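Local coordinates for CysE, serine acetyltransferase (Brucella abortus, PDB 4HZD), which probably transfers an acetyl group from acetyl-coenzyme A to L-serine, forming O-acetylserine in the pathway to cysteine, at residues Tyr42-Asn47 with Val55-Ala60; Asp78-Leu81 with Glu86-His89; Tyr99-Ala104 with Glu181-Ile186; Gly117-Gln122 with Ser148-Asp153; Trp129-Gly134 with His155-Leu160. All coordinates share one frame; numbering follows the deposited sequence.

In the fold
From the N terminus, interaction 1 comes first. It closes the short connection, residues 47-50, between helices 38-46 and 51-63. Interaction 2 follows in series and closes the short turn between helices 70-83 and 87-101. The two touch where Val55 and Met56 meet Trp87. Interaction 3 closes a much longer loop. It joins the end of helix 87-101 to strand 185-186 of the left-handed beta-helix. Interactions 4 and 5 both lie within that loop and cross each other along the chain. Both use helix 116-132. Interaction 4 sets it against strand 152-154 and the approach to it, and interaction 5 against the following turn. Together, interactions 3 to 5 tie the helical domain to the beta-helix.

Interaction 1 (Tyr42-Asn47 with Val55-Ala60); sequences YATILN and VMHRIA
Ala43 places its backbone oxygen over the face of the His57 imidazole. Ala43 O sits above the ring centre, 3.5 Å from His57 NE2. The angle there is too poor for a hydrogen bond. This oxygen instead accepts from Gln48 NE2 and from Gln75 NE2 of the second subunit. His57 reaches it because CG is anti to the backbone N (chi1 174°).

The apolar part belongs to Thr44. Its CB lies 3.5 Å from His57 CD2, and Thr44 CG2 follows at 3.9 Å from the same CD2. The two side chains cross at about a right angle. Thr44 OG1 is buried without a polar partner in the model. Across the contact it faces carbon, with Arg58 CD 4.1 Å away.

The charged end of Arg58 serves other parts of the assembly. NH1 makes a salt bridge to Asp67 of the fourth subunit, and NE bonds to Leu113 O.

This helix pair belongs to the N-terminal helical domain of serine acetyltransferase. The segments run roughly antiparallel, at 149°, with axes 8.9 Å apart. A pi-type turn at residues 42-46 widens the first. Helix 109-113 touches Thr44, while helices 70-83 and 116-132 pack on segment 55-60.

Interaction 2 (Asp78-Leu81 with Glu86-His89); sequences DTML and EWSH
Trp87 carries this contact, with Met80 over one face of its indole and Leu81 at the edge. The site is a helical corner of the N-terminal domain of serine acetyltransferase. Trp87 CB leaves the backbone toward segment 78-81. CG then lies anti to the backbone N (chi1 -175°), which swings the ring across the gap. At the five-membered ring, the methyl of Met80 stands over one face. Met80 CE is 4.2 Å from the centroid of the Trp87 five-membered ring and only 8° off its normal, a CH-pi contact. The nearest ring atom is Trp87 CD2, 4.3 Å from Met80 CE. The sulfur takes part as well. Met80 SD lies 4.7 Å from the centroid of the Trp87 five-membered ring in an oblique Met-aromatic contact.

Further along, CE3, on the ring edge, meets Leu81. Leu81 CD1 lies in the plane of the indole, 3.8 Å from Trp87 CE3. Leu81 CB is 4.1 Å from Trp87 CE3. The same Leu81 CD1 also touches Ser88 OG at 3.7 Å, while this hydroxyl is hydrogen-bonded to Glu52. On the pyrrole side, Trp87 NE1 is hydrogen-bonded to Gln122 OE1. This satisfies the polar atom of a buried ring.

The far rim of the indole, at CZ2 and CH2, rests on Val55 and Met56 of helix 51-63. Helix 116-132 packs on both sides of the contact, with Leu126 against Met80 and Arg125 against Trp87.

Interaction 3 (Tyr99-Ala104 with Glu181-Ile186); sequences YDRDPA and EDNVSI
Arg101, at the end of helix 87-101, reaches out to a coil of the left-handed beta-helix at Asn183, Val184 and Ser185. This is the fold of hexapeptide-repeat transferases. Strand 185-186 lies in one of its sheets, next to strands 165-166 and 211-212. Extended from CG to NE (chi2 180°), the arginine chain spans the gap and brings its guanidinium to the coil.

Ser185 and Val184 come to the edge of the guanidinium. Arg101 NH1 donates a hydrogen bond of 3.2 Å to Ser185 OG. Its angle at the hydrogen is 149°, and the acceptor is tilted somewhat from the guanidinium plane. Val184 O lies in that plane, 2.9 Å from Arg101 NH1. The serine hydroxyl also sits close to the aliphatic part, with Ser185 OG 3.1 Å from Arg101 CD.

Asn183 approaches differently. Its side chain crosses that of Arg101 at about a right angle, and the amide and guanidinium planes are 79° apart. Arg101 NH2 is 3.6 Å from both Asn183 CA and Asn183 ND2. NH2 finds its strong partner elsewhere, in a hydrogen bond to Gly163 O on the previous coil. Phe165 of strand 165-166 packs on Arg101 and Ser185.

Just after the helix comes an Asx turn, where Asp102 OD1 accepts from Ala104 N at 2.9 Å.

Interaction 4 (Gly117-Gln122 with Ser148-Asp153); sequences GFHAIQ and SIFQTD
Phe150 and Thr152 bring segment 148-153 against His119 and Ala120 of helix 116-132. The segment starts at Ser148, in the last turn of helix 136-149. Ser148 O accepts a hydrogen bond of 2.9 Å from Gln151 NE2, with the donor above the carbonyl plane. Its OG bonds to Ile149 O of the fifth subunit, and Ile149 O of this chain is met in turn by Ser148 of the fourth. The pattern is consistent with a cyclic trimer.

Phe150 comes next and turns its ring to the helix. His119 CB stands over one face, offset toward the rim, 3.6 Å from Phe150 CZ. This is a CH-pi contact, 4.0 Å from His119 CB to the ring centroid of Phe150. The imidazole itself is oblique to the phenyl ring, with planes at 45°, and its nitrogens are held by Arg62 and by Val112 O. Phe150 CD2 lies 3.7 Å from Ala120 CA and 3.9 Å from Ala120 CB.

Gln151 has positive phi and leads the chain out of the helix. Thr152 then points back. With OG1 between the backbone N and the carbonyl carbon (chi1 50°), Thr152 OG1 comes within 3.1 Å of Ala120 CB, a tight fit. It is hydrogen-bonded to Ser146 OG.

Strand 152-154 opens the beta-helix here, beside strand 172-174. Helix 51-63 covers the contact at Arg58, Ile59 and Leu63.

Interaction 5 (Trp129-Gly134 with His155-Leu160); sequences WLYKQG and HPAARL
Tyr131 bridges the end of helix 116-132 to His155, Pro156 and Ala157. Before it, Trp129 and Leu130 pack on helices 70-83 and 136-149.

Tyr131 comes next. Its CG is anti to the backbone N (chi1 -173°), which carries the phenol toward the turn. Near the root of the side chain, Tyr131 CB lies 3.8 Å from Pro156 CB, and the two side chains cross at about a right angle. Further out on the ring, Tyr131 CE2 is 3.7 Å from Ala157 CB. At the phenol end, His155 turns its edge toward the tyrosine face. The pair is an offset edge-to-face contact, with centroids of the Tyr131 and His155 rings 5.7 Å apart and planes at 82°. Tyr131 OH lies in the imidazole plane, 3.9 Å from His155 CE1.

These partners form a type I beta turn from His155 to Ala158. It joins strands 152-154 and 159-160, and makes an early corner of the left-handed beta-helix. The His155 ring is held on both nitrogens. His155 ND1 accepts from Ala157 N at 3.0 Å, close to the ring plane, and NE2 bonds to Ala104 O of the fifth subunit.

After Tyr131 the helix finishes in a Schellman motif. Gly134 takes positive phi, and Gly134 N bonds back to Tyr131 O at 3.1 Å. Gly134 O accepts from Asn33 ND2 of the fifth subunit.

Interaction 1 (Tyr42-Asn47 with Val55-Ala60)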
# COMPACT_ATOMS: atom_id res chain seq x y z
N TYR A 42 -3.60 0.41 19.82
CA TYR A 42 -2.57 -0.48 20.40
C TYR A 42 -1.22 -0.31 19.73
O TYR A 42 -0.19 -0.26 20.39
CB TYR A 42 -3.01 -1.97 20.36
CG TYR A 42 -3.76 -2.33 21.64
CD1 TYR A 42 -5.01 -1.78 21.89
CD2 TYR A 42 -3.21 -3.16 22.60
CE1 TYR A 42 -5.71 -2.05 23.04
CE2 TYR A 42 -3.91 -3.47 23.78
CZ TYR A 42 -5.16 -2.91 23.98
OH TYR A 42 -5.91 -3.13 25.08
N ALA A 43 -1.24 -0.22 18.39
CA ALA A 43 0.03 -0.13 17.64
C ALA A 43 0.67 1.23 17.87
O ALA A 43 1.92 1.36 17.83
CB ALA A 43 -0.21 -0.35 16.17
N THR A 44 -0.15 2.25 18.10
CA THR A 44 0.46 3.56 18.30
C THR A 44 0.74 3.97 19.75
O THR A 44 1.68 4.70 19.98
CB THR A 44 -0.03 4.74 17.36
OG1 THR A 44 -0.23 5.98 18.07
CG2 THR A 44 -1.04 4.37 16.31
N ILE A 45 -0.08 3.52 20.70
CA ILE A 45 0.12 3.87 22.10
C ILE A 45 0.39 2.61 22.96
O ILE A 45 1.42 2.51 23.60
CB ILE A 45 -1.15 4.53 22.70
CG1 ILE A 45 -1.56 5.81 21.92
CG2 ILE A 45 -1.02 4.73 24.20
CD1 ILE A 45 -0.63 6.99 22.06
N LEU A 46 -0.59 1.70 23.01
CA LEU A 46 -0.61 0.71 24.10
C LEU A 46 0.53 -0.33 24.03
O LEU A 46 1.02 -0.74 25.06
CB LEU A 46 -2.00 0.10 24.26
CG LEU A 46 -2.98 1.13 24.83
CD1 LEU A 46 -4.42 0.75 24.59
CD2 LEU A 46 -2.74 1.37 26.32
N ASN A 47 0.96 -0.70 22.84
CA ASN A 47 2.12 -1.59 22.70
C ASN A 47 3.47 -0.86 22.87
O ASN A 47 4.50 -1.53 22.86
CB ASN A 47 2.16 -2.31 21.33
CG ASN A 47 1.01 -3.27 21.11
OD1 ASN A 47 0.34 -3.67 22.05
ND2 ASN A 47 0.78 -3.66 19.84
N VAL A 55 5.01 8.73 19.89
CA VAL A 55 5.06 9.99 19.09
C VAL A 55 5.85 9.71 17.82
O VAL A 55 5.36 9.99 16.70
CB VAL A 55 5.69 11.21 19.90
CG1 VAL A 55 6.00 12.44 19.03
CG2 VAL A 55 4.76 11.65 21.04
N MET A 56 7.02 9.10 17.96
CA MET A 56 7.82 8.71 16.76
C MET A 56 7.06 7.80 15.83
O MET A 56 7.09 8.01 14.60
CB MET A 56 9.15 8.05 17.16
CG MET A 56 10.04 9.00 17.93
SD MET A 56 11.65 8.37 18.43
CE MET A 56 11.25 6.72 18.98
N HIS A 57 6.37 6.80 16.40
CA HIS A 57 5.56 5.90 15.60
C HIS A 57 4.41 6.60 14.90
O HIS A 57 4.24 6.43 13.69
CB HIS A 57 5.04 4.75 16.44
CG HIS A 57 4.08 3.85 15.70
ND1 HIS A 57 4.46 2.68 15.17
CD2 HIS A 57 2.74 3.98 15.43
CE1 HIS A 57 3.41 2.08 14.59
NE2 HIS A 57 2.36 2.88 14.73
N ARG A 58 3.60 7.35 15.63
CA ARG A 58 2.52 8.13 15.00
C ARG A 58 3.02 8.98 13.83
O ARG A 58 2.46 8.93 12.71
CB ARG A 58 1.84 9.05 16.01
CG ARG A 58 0.69 9.85 15.41
CD ARG A 58 -0.54 8.96 15.29
NE ARG A 58 -1.54 9.42 14.33
CZ ARG A 58 -1.72 8.89 13.11
NH1 ARG A 58 -0.90 7.95 12.68
NH2 ARG A 58 -2.69 9.33 12.32
N ILE A 59 4.11 9.72 14.07
CA ILE A 59 4.58 10.65 13.08
C ILE A 59 5.16 9.90 11.88
O ILE A 59 4.90 10.27 10.73
CB ILE A 59 5.58 11.67 13.64
CG1 ILE A 59 4.89 12.56 14.69
CG2 ILE A 59 6.04 12.56 12.51
CD1 ILE A 59 5.85 13.48 15.39
N ALA A 60 5.95 8.86 12.16
CA ALA A 60 6.49 8.01 11.11
C ALA A 60 5.39 7.46 10.18
O ALA A 60 5.57 7.49 8.96
CB ALA A 60 7.41 6.92 11.67

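Interaction 2 (Asp78-Leu81 with Glu86-His89)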
# COMPACT_ATOMS: atom_id res chain seq x y z
N ASP A 78 14.45 7.53 16.09
CA ASP A 78 15.18 6.86 17.18
C ASP A 78 16.61 7.40 17.34
O ASP A 78 17.06 7.61 18.45
CB ASP A 78 15.32 5.34 16.94
CG ASP A 78 13.99 4.57 17.02
OD1 ASP A 78 13.11 4.94 17.82
OD2 ASP A 78 13.86 3.54 16.32
N THR A 79 17.33 7.56 16.22
CA THR A 79 18.68 8.11 16.17
C THR A 79 18.73 9.56 16.73
O THR A 79 19.60 9.90 17.56
CB THR A 79 19.28 8.05 14.73
OG1 THR A 79 19.44 6.68 14.34
CG2 THR A 79 20.65 8.65 14.70
N MET A 80 17.76 10.39 16.30
CA MET A 80 17.61 11.76 16.82
C MET A 80 17.42 11.78 18.36
O MET A 80 18.13 12.48 19.06
CB MET A 80 16.50 12.50 16.08
CG MET A 80 16.44 13.99 16.39
SD MET A 80 15.34 14.27 17.77
CE MET A 80 13.82 14.45 16.81
N LEU A 81 16.51 10.97 18.89
CA LEU A 81 16.29 10.92 20.34
C LEU A 81 17.56 10.50 21.11
O LEU A 81 17.92 11.10 22.13
CB LEU A 81 15.15 9.97 20.67
CG LEU A 81 14.90 9.63 22.14
CD1 LEU A 81 14.60 10.90 22.93
CD2 LEU A 81 13.80 8.56 22.27
N GLU A 86 17.17 15.69 25.32
CA GLU A 86 16.26 16.76 25.73
C GLU A 86 14.91 16.69 24.97
O GLU A 86 13.93 17.28 25.40
CB GLU A 86 16.90 18.14 25.50
CG GLU A 86 17.18 18.42 24.03
CD GLU A 86 18.61 18.03 23.65
OE1 GLU A 86 19.16 16.99 24.15
OE2 GLU A 86 19.21 18.77 22.84
N TRP A 87 14.87 15.95 23.87
CA TRP A 87 13.61 15.84 23.11
C TRP A 87 12.47 15.25 23.95
O TRP A 87 11.33 15.64 23.79
CB TRP A 87 13.81 15.12 21.78
CG TRP A 87 12.56 15.10 20.96
CD1 TRP A 87 11.83 16.19 20.50
CD2 TRP A 87 11.82 13.92 20.53
NE1 TRP A 87 10.73 15.78 19.81
CE2 TRP A 87 10.66 14.42 19.79
CE3 TRP A 87 11.99 12.55 20.67
CZ2 TRP A 87 9.71 13.57 19.25
CZ3 TRP A 87 11.04 11.68 20.12
CH2 TRP A 87 9.93 12.18 19.41
N SER A 88 12.79 14.34 24.86
CA SER A 88 11.82 13.82 25.83
C SER A 88 11.09 14.89 26.62
O SER A 88 9.88 14.82 26.78
CB SER A 88 12.52 12.87 26.82
OG SER A 88 12.89 11.67 26.17
N HIS A 89 11.81 15.88 27.13
CA HIS A 89 11.17 17.01 27.81
C HIS A 89 10.48 17.98 26.84
O HIS A 89 9.35 18.45 27.11
CB HIS A 89 12.20 17.75 28.67
CG HIS A 89 11.76 19.13 29.10
ND1 HIS A 89 10.90 19.33 30.10
CD2 HIS A 89 12.10 20.40 28.61
CE1 HIS A 89 10.69 20.66 30.26
NE2 HIS A 89 11.43 21.31 29.35

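Interaction 3 (Tyr99-Ala104 with Glu181-Ile186)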
# COMPACT_ATOMS: atom_id res chain seq x y z
N TYR A 99 -2.52 21.25 25.67
CA TYR A 99 -3.44 20.95 26.75
C TYR A 99 -3.86 22.26 27.44
O TYR A 99 -5.04 22.48 27.67
CB TYR A 99 -2.83 19.94 27.73
CG TYR A 99 -3.78 19.56 28.86
CD1 TYR A 99 -4.82 18.62 28.66
CD2 TYR A 99 -3.67 20.14 30.11
CE1 TYR A 99 -5.69 18.28 29.68
CE2 TYR A 99 -4.53 19.80 31.15
CZ TYR A 99 -5.53 18.87 30.93
OH TYR A 99 -6.38 18.57 31.97
N ASP A 100 -2.87 23.12 27.72
CA ASP A 100 -3.10 24.41 28.40
C ASP A 100 -3.75 25.50 27.56
O ASP A 100 -4.43 26.35 28.11
CB ASP A 100 -1.78 24.95 28.97
CG ASP A 100 -1.25 24.11 30.12
OD1 ASP A 100 -2.02 23.37 30.73
OD2 ASP A 100 -0.05 24.18 30.41
N ARG A 101 -3.54 25.47 26.24
CA ARG A 101 -3.89 26.60 25.38
C ARG A 101 -5.09 26.34 24.44
O ARG A 101 -5.63 27.29 23.94
CB ARG A 101 -2.69 27.10 24.56
CG ARG A 101 -1.45 27.49 25.39
CD ARG A 101 -0.30 27.98 24.51
NE ARG A 101 0.94 27.75 25.22
CZ ARG A 101 2.16 27.69 24.70
NH1 ARG A 101 2.38 27.89 23.40
NH2 ARG A 101 3.19 27.45 25.50
N ASP A 102 -5.50 25.09 24.21
CA ASP A 102 -6.67 24.80 23.34
C ASP A 102 -7.90 24.25 24.07
O ASP A 102 -7.88 23.10 24.50
CB ASP A 102 -6.30 23.79 22.25
CG ASP A 102 -7.32 23.75 21.08
OD1 ASP A 102 -8.45 24.30 21.16
OD2 ASP A 102 -6.97 23.15 20.04
N PRO A 103 -9.00 25.03 24.12
CA PRO A 103 -10.23 24.56 24.79
C PRO A 103 -10.96 23.41 24.04
O PRO A 103 -11.75 22.67 24.66
CB PRO A 103 -11.12 25.80 24.82
CG PRO A 103 -10.23 26.96 24.43
CD PRO A 103 -9.19 26.37 23.53
N ALA A 104 -10.66 23.25 22.75
CA ALA A 104 -11.37 22.34 21.88
C ALA A 104 -11.07 20.86 22.14
O ALA A 104 -11.79 20.00 21.65
CB ALA A 104 -11.07 22.69 20.42
N GLU A 181 11.21 31.53 19.65
CA GLU A 181 11.60 31.16 21.02
C GLU A 181 10.51 30.36 21.76
O GLU A 181 9.49 30.05 21.17
CB GLU A 181 12.05 32.41 21.79
CG GLU A 181 13.32 33.00 21.21
CD GLU A 181 13.79 34.29 21.88
OE1 GLU A 181 13.37 34.61 23.02
OE2 GLU A 181 14.58 35.00 21.25
N ASP A 182 10.73 30.01 23.03
CA ASP A 182 9.74 29.23 23.79
C ASP A 182 8.41 29.86 24.03
O ASP A 182 8.26 31.08 23.98
CB ASP A 182 10.30 28.78 25.15
CG ASP A 182 11.63 28.15 25.03
OD1 ASP A 182 11.98 27.67 23.93
OD2 ASP A 182 12.35 28.13 26.05
N ASN A 183 7.44 29.00 24.36
CA ASN A 183 6.07 29.37 24.68
C ASN A 183 5.36 30.29 23.67
O ASN A 183 4.66 31.24 24.03
CB ASN A 183 6.00 29.94 26.10
CG ASN A 183 6.71 29.06 27.11
OD1 ASN A 183 7.55 29.53 27.85
ND2 ASN A 183 6.43 27.75 27.07
N VAL A 184 5.53 29.99 22.39
CA VAL A 184 4.82 30.72 21.34
C VAL A 184 3.59 29.93 20.87
O VAL A 184 3.61 28.69 20.88
CB VAL A 184 5.79 31.03 20.18
CG1 VAL A 184 5.10 31.69 19.00
CG2 VAL A 184 6.88 31.96 20.71
N SER A 185 2.52 30.64 20.52
CA SER A 185 1.37 30.02 19.85
C SER A 185 1.23 30.61 18.46
O SER A 185 1.23 31.85 18.29
CB SER A 185 0.07 30.21 20.63
OG SER A 185 0.19 29.59 21.90
N ILE A 186 1.13 29.74 17.45
CA ILE A 186 1.02 30.16 16.06
C ILE A 186 -0.20 29.50 15.40
O ILE A 186 -0.40 28.28 15.49
CB ILE A 186 2.30 29.85 15.24
CG1 ILE A 186 3.58 30.38 15.93
CG2 ILE A 186 2.20 30.38 13.80
CD1 ILE A 186 4.86 30.09 15.16

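Interaction 4 (Gly117-Gln122 with Ser148-Asp153)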
# COMPACT_ATOMS: atom_id res chain seq x y z
N GLY A 117 -0.40 20.07 13.70
CA GLY A 117 0.56 21.08 14.17
C GLY A 117 1.63 20.47 15.08
O GLY A 117 2.83 20.69 14.90
N PHE A 118 1.19 19.66 16.05
CA PHE A 118 2.12 18.98 16.95
C PHE A 118 3.01 17.99 16.15
O PHE A 118 4.22 17.94 16.36
CB PHE A 118 1.35 18.24 18.06
CG PHE A 118 2.22 17.37 18.90
CD1 PHE A 118 2.98 17.92 19.93
CD2 PHE A 118 2.27 15.97 18.69
CE1 PHE A 118 3.80 17.11 20.71
CE2 PHE A 118 3.09 15.16 19.47
CZ PHE A 118 3.87 15.73 20.48
N HIS A 119 2.43 17.25 15.21
CA HIS A 119 3.22 16.32 14.38
C HIS A 119 4.23 17.10 13.55
O HIS A 119 5.40 16.68 13.43
CB HIS A 119 2.33 15.49 13.46
CG HIS A 119 1.29 14.67 14.19
ND1 HIS A 119 0.06 14.47 13.71
CD2 HIS A 119 1.34 14.06 15.43
CE1 HIS A 119 -0.64 13.73 14.59
NE2 HIS A 119 0.15 13.47 15.63
N ALA A 120 3.82 18.25 13.00
CA ALA A 120 4.79 19.06 12.24
C ALA A 120 5.95 19.56 13.09
O ALA A 120 7.07 19.69 12.61
CB ALA A 120 4.12 20.22 11.55
N ILE A 121 5.67 19.95 14.32
CA ILE A 121 6.75 20.53 15.13
C ILE A 121 7.88 19.51 15.32
O ILE A 121 9.07 19.83 15.14
CB ILE A 121 6.24 21.02 16.49
CG1 ILE A 121 5.44 22.31 16.35
CG2 ILE A 121 7.40 21.33 17.43
CD1 ILE A 121 4.54 22.53 17.56
N GLN A 122 7.50 18.29 15.70
CA GLN A 122 8.50 17.24 15.96
C GLN A 122 9.18 16.79 14.67
O GLN A 122 10.37 16.49 14.65
CB GLN A 122 7.88 16.06 16.73
CG GLN A 122 6.92 16.44 17.84
CD GLN A 122 7.48 17.55 18.77
OE1 GLN A 122 8.70 17.68 18.95
NE2 GLN A 122 6.58 18.30 19.37
N SER A 148 3.54 18.61 2.44
CA SER A 148 2.45 17.96 1.67
C SER A 148 1.38 17.35 2.57
O SER A 148 0.19 17.40 2.24
CB SER A 148 3.01 16.91 0.69
OG SER A 148 1.97 16.04 0.28
N ILE A 149 1.78 16.78 3.70
CA ILE A 149 0.83 16.03 4.54
C ILE A 149 0.31 16.84 5.72
O ILE A 149 -0.86 16.68 6.10
CB ILE A 149 1.44 14.70 5.06
CG1 ILE A 149 1.85 13.80 3.89
CG2 ILE A 149 0.47 13.93 5.98
CD1 ILE A 149 0.80 13.69 2.77
N PHE A 150 1.17 17.70 6.31
CA PHE A 150 0.73 18.58 7.40
C PHE A 150 0.46 20.02 6.96
O PHE A 150 0.00 20.84 7.77
CB PHE A 150 1.73 18.56 8.60
CG PHE A 150 2.10 17.18 9.07
CD1 PHE A 150 1.16 16.11 9.06
CD2 PHE A 150 3.41 16.91 9.54
CE1 PHE A 150 1.50 14.85 9.52
CE2 PHE A 150 3.76 15.62 9.96
CZ PHE A 150 2.80 14.60 9.97
N GLN A 151 0.77 20.32 5.69
CA GLN A 151 0.63 21.67 5.09
C GLN A 151 1.43 22.73 5.82
O GLN A 151 1.05 23.92 5.86
CB GLN A 151 -0.85 22.07 4.93
CG GLN A 151 -1.60 21.10 3.98
CD GLN A 151 -2.00 19.79 4.65
OE1 GLN A 151 -2.60 19.78 5.73
NE2 GLN A 151 -1.72 18.68 3.99
N THR A 152 2.56 22.30 6.40
CA THR A 152 3.46 23.16 7.17
C THR A 152 4.79 23.10 6.45
O THR A 152 5.43 22.04 6.39
CB THR A 152 3.62 22.67 8.63
OG1 THR A 152 3.92 21.28 8.62
CG2 THR A 152 2.29 22.81 9.42
N ASP A 153 5.18 24.21 5.85
CA ASP A 153 6.44 24.29 5.10
C ASP A 153 7.44 25.03 6.00
O ASP A 153 7.44 26.28 6.09
CB ASP A 153 6.23 24.96 3.72
CG ASP A 153 7.51 25.20 2.99
OD1 ASP A 153 8.55 25.03 3.64
OD2 ASP A 153 7.49 25.53 1.76

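Interaction 5 (Trp129-Gly134 with His155-Leu160)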
# COMPACT_ATOMS: atom_id res chain seq x y z
N TRP A 129 17.82 18.64 13.13
CA TRP A 129 18.95 17.82 13.54
C TRP A 129 19.70 17.18 12.34
O TRP A 129 20.96 17.27 12.22
CB TRP A 129 18.45 16.77 14.55
CG TRP A 129 19.56 15.87 15.05
CD1 TRP A 129 20.65 16.22 15.86
CD2 TRP A 129 19.77 14.46 14.72
NE1 TRP A 129 21.47 15.13 16.06
CE2 TRP A 129 21.00 14.06 15.40
CE3 TRP A 129 19.09 13.53 13.95
CZ2 TRP A 129 21.49 12.77 15.31
CZ3 TRP A 129 19.58 12.23 13.87
CH2 TRP A 129 20.75 11.86 14.54
N LEU A 130 18.94 16.52 11.46
CA LEU A 130 19.51 15.91 10.24
C LEU A 130 20.28 16.94 9.42
O LEU A 130 21.38 16.65 8.94
CB LEU A 130 18.39 15.28 9.36
CG LEU A 130 17.78 14.04 10.04
CD1 LEU A 130 16.60 13.52 9.24
CD2 LEU A 130 18.80 12.93 10.20
N TYR A 131 19.69 18.13 9.26
CA TYR A 131 20.29 19.21 8.45
C TYR A 131 21.65 19.61 9.05
O TYR A 131 22.64 19.68 8.32
CB TYR A 131 19.33 20.39 8.36
CG TYR A 131 19.71 21.54 7.42
CD1 TYR A 131 19.52 21.45 6.04
CD2 TYR A 131 20.28 22.71 7.93
CE1 TYR A 131 19.86 22.49 5.21
CE2 TYR A 131 20.62 23.78 7.09
CZ TYR A 131 20.40 23.66 5.74
OH TYR A 131 20.70 24.73 4.91
N LYS A 132 21.69 19.76 10.37
CA LYS A 132 22.94 20.13 11.08
C LYS A 132 23.98 19.02 10.99
O LYS A 132 25.18 19.27 11.12
CB LYS A 132 22.68 20.44 12.57
CG LYS A 132 21.95 21.75 12.86
CD LYS A 132 21.18 21.70 14.20
CE LYS A 132 21.56 20.54 15.15
NZ LYS A 132 20.73 20.41 16.42
N GLN A 133 23.53 17.78 10.78
CA GLN A 133 24.46 16.64 10.66
C GLN A 133 25.04 16.50 9.24
O GLN A 133 25.81 15.60 8.98
CB GLN A 133 23.81 15.34 11.13
CG GLN A 133 23.43 15.31 12.61
CD GLN A 133 24.64 15.40 13.54
OE1 GLN A 133 24.86 16.43 14.19
NE2 GLN A 133 25.42 14.34 13.61
N GLY A 134 24.67 17.40 8.34
CA GLY A 134 25.06 17.28 6.91
C GLY A 134 24.18 16.32 6.11
O GLY A 134 24.48 16.02 4.94
N HIS A 155 11.44 25.48 6.85
CA HIS A 155 12.80 25.21 6.44
C HIS A 155 13.59 24.54 7.56
O HIS A 155 13.50 24.96 8.71
CB HIS A 155 13.51 26.46 5.97
CG HIS A 155 14.80 26.17 5.24
ND1 HIS A 155 15.94 25.81 5.88
CD2 HIS A 155 15.09 26.14 3.88
CE1 HIS A 155 16.91 25.60 4.96
NE2 HIS A 155 16.39 25.83 3.76
N PRO A 156 14.36 23.47 7.24
CA PRO A 156 15.05 22.76 8.33
C PRO A 156 16.07 23.60 9.12
O PRO A 156 16.41 23.20 10.21
CB PRO A 156 15.78 21.60 7.62
CG PRO A 156 15.02 21.39 6.35
CD PRO A 156 14.43 22.73 5.96
N ALA A 157 16.51 24.73 8.59
CA ALA A 157 17.48 25.62 9.28
C ALA A 157 16.78 26.55 10.24
O ALA A 157 17.44 27.23 11.05
CB ALA A 157 18.31 26.44 8.28
N ALA A 158 15.44 26.59 10.17
CA ALA A 158 14.65 27.41 11.09
C ALA A 158 14.90 26.90 12.49
O ALA A 158 15.25 25.73 12.67
CB ALA A 158 13.14 27.35 10.77
N ARG A 159 14.76 27.78 13.50
CA ARG A 159 14.94 27.36 14.89
C ARG A 159 13.65 27.54 15.67
O ARG A 159 13.08 28.64 15.68
CB ARG A 159 16.12 28.10 15.53
CG ARG A 159 17.43 27.75 14.86
CD ARG A 159 18.62 27.78 15.79
NE ARG A 159 19.30 29.06 15.90
CZ ARG A 159 19.29 30.06 15.02
NH1 ARG A 159 18.62 29.97 13.87
NH2 ARG A 159 19.98 31.16 15.29
N LEU A 160 13.15 26.45 16.25
CA LEU A 160 11.88 26.48 16.99
C LEU A 160 12.05 26.08 18.44
O LEU A 160 12.58 25.00 18.74
CB LEU A 160 10.82 25.59 16.35
CG LEU A 160 10.46 25.75 14.87
CD1 LEU A 160 9.44 24.68 14.46
CD2 LEU A 160 9.89 27.14 14.60